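Local coordinates for protein possible glutathione S-transferase (PDB 3M8N) that probably acts as a glutathione transferase, a dimeric enzyme that would join glutathione to electrophilic substrates, at residues Val142-Leu147 and Ser180-Val185. Residues are numbered along the deposited sequence; the frame is centred on the assembly and turned at random.
Sequences VMENHL and STFPAV
Phe182 meets Glu144 just before helix 183-193 begins. The edge of its ring is turned to the glutamate stem, with Phe182 CD1 3.9 Å from Glu144 CB, and the carboxylate plane stands 71° from the ring plane. Glu144 OE1 comes closer still, 3.3 Å from Phe182 CB. The Phe182 side chain also touches Tyr137, Leu140 and Gln141 of helix 129-146, while OG1 of the preceding Thr181 lies over one face of the ring, toward the rim. Pro183 follows as the first residue of the helix; its CD lies 3.2 Å from Glu144 OE2, and its nitrogen has no hydrogen to offer. Ala184 and Val185 do have theirs, and both give their N-H to the carboxylate. Ala184 N bonds to Glu144 OE2 at 3.1 Å, and Ala184 CB also touches Leu147 CB at 3.7 Å. Val185 N bonds to Glu144 OE1 at 3.0 Å. Each oxygen takes one amide; both bonds are bent, and both meet the carboxylate on the syn side, somewhat out of its plane. CG anti to the backbone N (chi1 -172°) and a bend at chi2 (70°) carry Glu144 CD across, next to Phe182 CA and Ala184 CB. Within the all-helical C-terminal domain of the glutathione transferase fold, a carboxylate from helix 129-146 thus takes the amides of the second and third residues of the neighbouring helix 183-193, past the N-cap residue Phe182; its negative charge probably also suits the positive end of the helix dipole. An alanine at Glu144 would probably leave the amides of Ala184 and Val185 without these acceptors and open a gap against Phe182 CB, where the carboxylate lay. Val185 CG2 lies 4.0 Å from Leu147 CD1 and 4.1 Å from Met143 CB. Met143, a selenomethionine here, carries this apolar patch on to Phe99 and Leu104 of helix 87-117, and both it and Val185 touch Thr169 of helix 160-169.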
loop_
_atom_site.group_PDB
_atom_site.type_symbol
_atom_site.label_atom_id
_atom_site.label_comp_id
_atom_site.label_asym_id
_atom_site.label_seq_id
_atom_site.Cartn_x
_atom_site.Cartn_y
_atom_site.Cartn_z
ATOM N N VAL A 142 14.073 -8.762 3.974
ATOM C CA VAL A 142 13.111 -9.378 3.078
ATOM C C VAL A 142 13.536 -9.011 1.656
ATOM O O VAL A 142 13.487 -9.830 0.761
ATOM C CB VAL A 142 11.630 -8.917 3.348
ATOM C CG1 VAL A 142 10.688 -9.521 2.321
ATOM C CG2 VAL A 142 11.173 -9.327 4.723
HETATM N N MSE A 143 13.980 -7.784 1.466
HETATM C CA MSE A 143 14.397 -7.343 0.145
HETATM C C MSE A 143 15.700 -8.006 -0.333
HETATM O O MSE A 143 15.788 -8.469 -1.475
HETATM C CB MSE A 143 14.497 -5.832 0.112
HETATM C CG MSE A 143 13.142 -5.097 0.203
HETATM SE SE MSE A 143 13.464 -3.283 0.552
HETATM C CE MSE A 143 14.118 -2.585 -1.049
ATOM N N GLU A 144 16.697 -8.052 0.552
ATOM C CA GLU A 144 17.944 -8.766 0.312
ATOM C C GLU A 144 17.669 -10.196 -0.061
ATOM O O GLU A 144 18.157 -10.681 -1.073
ATOM C CB GLU A 144 18.775 -8.778 1.581
ATOM C CG GLU A 144 20.145 -9.323 1.372
ATOM C CD GLU A 144 20.985 -8.394 0.557
ATOM O OE1 GLU A 144 20.547 -7.274 0.313
ATOM O OE2 GLU A 144 22.103 -8.756 0.159
ATOM N N ASN A 145 16.903 -10.884 0.758
ATOM C CA ASN A 145 16.695 -12.284 0.488
ATOM C C ASN A 145 16.092 -12.567 -0.898
ATOM O O ASN A 145 16.422 -13.579 -1.558
ATOM C CB ASN A 145 16.019 -12.971 1.695
ATOM C CG ASN A 145 14.997 -14.068 1.300
ATOM O OD1 ASN A 145 13.835 -13.757 0.890
ATOM N ND2 ASN A 145 15.382 -15.350 1.483
ATOM N N HIS A 146 15.242 -11.643 -1.356
ATOM C CA HIS A 146 14.533 -11.774 -2.626
ATOM C C HIS A 146 15.425 -11.458 -3.801
ATOM O O HIS A 146 15.361 -12.091 -4.836
ATOM C CB HIS A 146 13.308 -10.836 -2.628
ATOM C CG HIS A 146 12.453 -11.002 -3.822
ATOM N ND1 HIS A 146 12.417 -10.082 -4.845
ATOM C CD2 HIS A 146 11.647 -12.016 -4.192
ATOM C CE1 HIS A 146 11.624 -10.520 -5.798
ATOM N NE2 HIS A 146 11.148 -11.693 -5.430
ATOM N N LEU A 147 16.263 -10.458 -3.606
ATOM C CA LEU A 147 17.142 -9.968 -4.592
ATOM C C LEU A 147 18.325 -10.899 -4.776
ATOM O O LEU A 147 19.199 -10.636 -5.602
ATOM C CB LEU A 147 17.628 -8.576 -4.198
ATOM C CG LEU A 147 16.582 -7.486 -4.428
ATOM C CD1 LEU A 147 17.013 -6.184 -3.769
ATOM C CD2 LEU A 147 16.301 -7.275 -5.918
ATOM N N SER A 180 25.828 -1.716 4.243
ATOM C CA SER A 180 26.989 -2.522 3.867
ATOM C C SER A 180 26.712 -4.011 3.936
ATOM O O SER A 180 27.248 -4.786 3.216
ATOM C CB SER A 180 28.215 -2.107 4.665
ATOM O OG SER A 180 27.988 -2.236 6.053
ATOM N N THR A 181 25.774 -4.400 4.746
ATOM C CA THR A 181 25.412 -5.789 4.946
ATOM C C THR A 181 24.374 -6.324 3.890
ATOM O O THR A 181 23.924 -7.493 3.935
ATOM C CB THR A 181 24.924 -5.867 6.434
ATOM O OG1 THR A 181 23.779 -6.729 6.562
ATOM C CG2 THR A 181 24.564 -4.362 6.998
ATOM N N PHE A 182 24.014 -5.463 2.924
ATOM C CA PHE A 182 22.950 -5.742 1.923
ATOM C C PHE A 182 23.448 -5.443 0.518
ATOM O O PHE A 182 23.015 -4.472 -0.091
ATOM C CB PHE A 182 21.711 -4.887 2.189
ATOM C CG PHE A 182 21.195 -4.997 3.572
ATOM C CD1 PHE A 182 20.344 -6.046 3.927
ATOM C CD2 PHE A 182 21.559 -4.069 4.542
ATOM C CE1 PHE A 182 19.854 -6.162 5.228
ATOM C CE2 PHE A 182 21.084 -4.186 5.827
ATOM C CZ PHE A 182 20.244 -5.250 6.169
ATOM N N PRO A 183 24.368 -6.288 0.002
ATOM C CA PRO A 183 24.930 -6.148 -1.355
ATOM C C PRO A 183 23.911 -6.321 -2.488
ATOM O O PRO A 183 23.987 -5.586 -3.451
ATOM C CB PRO A 183 25.988 -7.271 -1.415
ATOM C CG PRO A 183 25.594 -8.230 -0.319
ATOM C CD PRO A 183 24.965 -7.432 0.729
ATOM N N ALA A 184 22.996 -7.290 -2.372
ATOM C CA ALA A 184 21.938 -7.515 -3.359
ATOM C C ALA A 184 21.049 -6.304 -3.423
ATOM O O ALA A 184 20.685 -5.872 -4.508
ATOM C CB ALA A 184 21.136 -8.727 -3.008
ATOM N N VAL A 185 20.785 -5.694 -2.280
ATOM C CA VAL A 185 20.016 -4.464 -2.253
ATOM C C VAL A 185 20.749 -3.395 -2.956
ATOM O O VAL A 185 20.181 -2.665 -3.713
ATOM C CB VAL A 185 19.564 -4.013 -0.806
ATOM C CG1 VAL A 185 18.996 -2.604 -0.811
ATOM C CG2 VAL A 185 18.507 -4.950 -0.276
#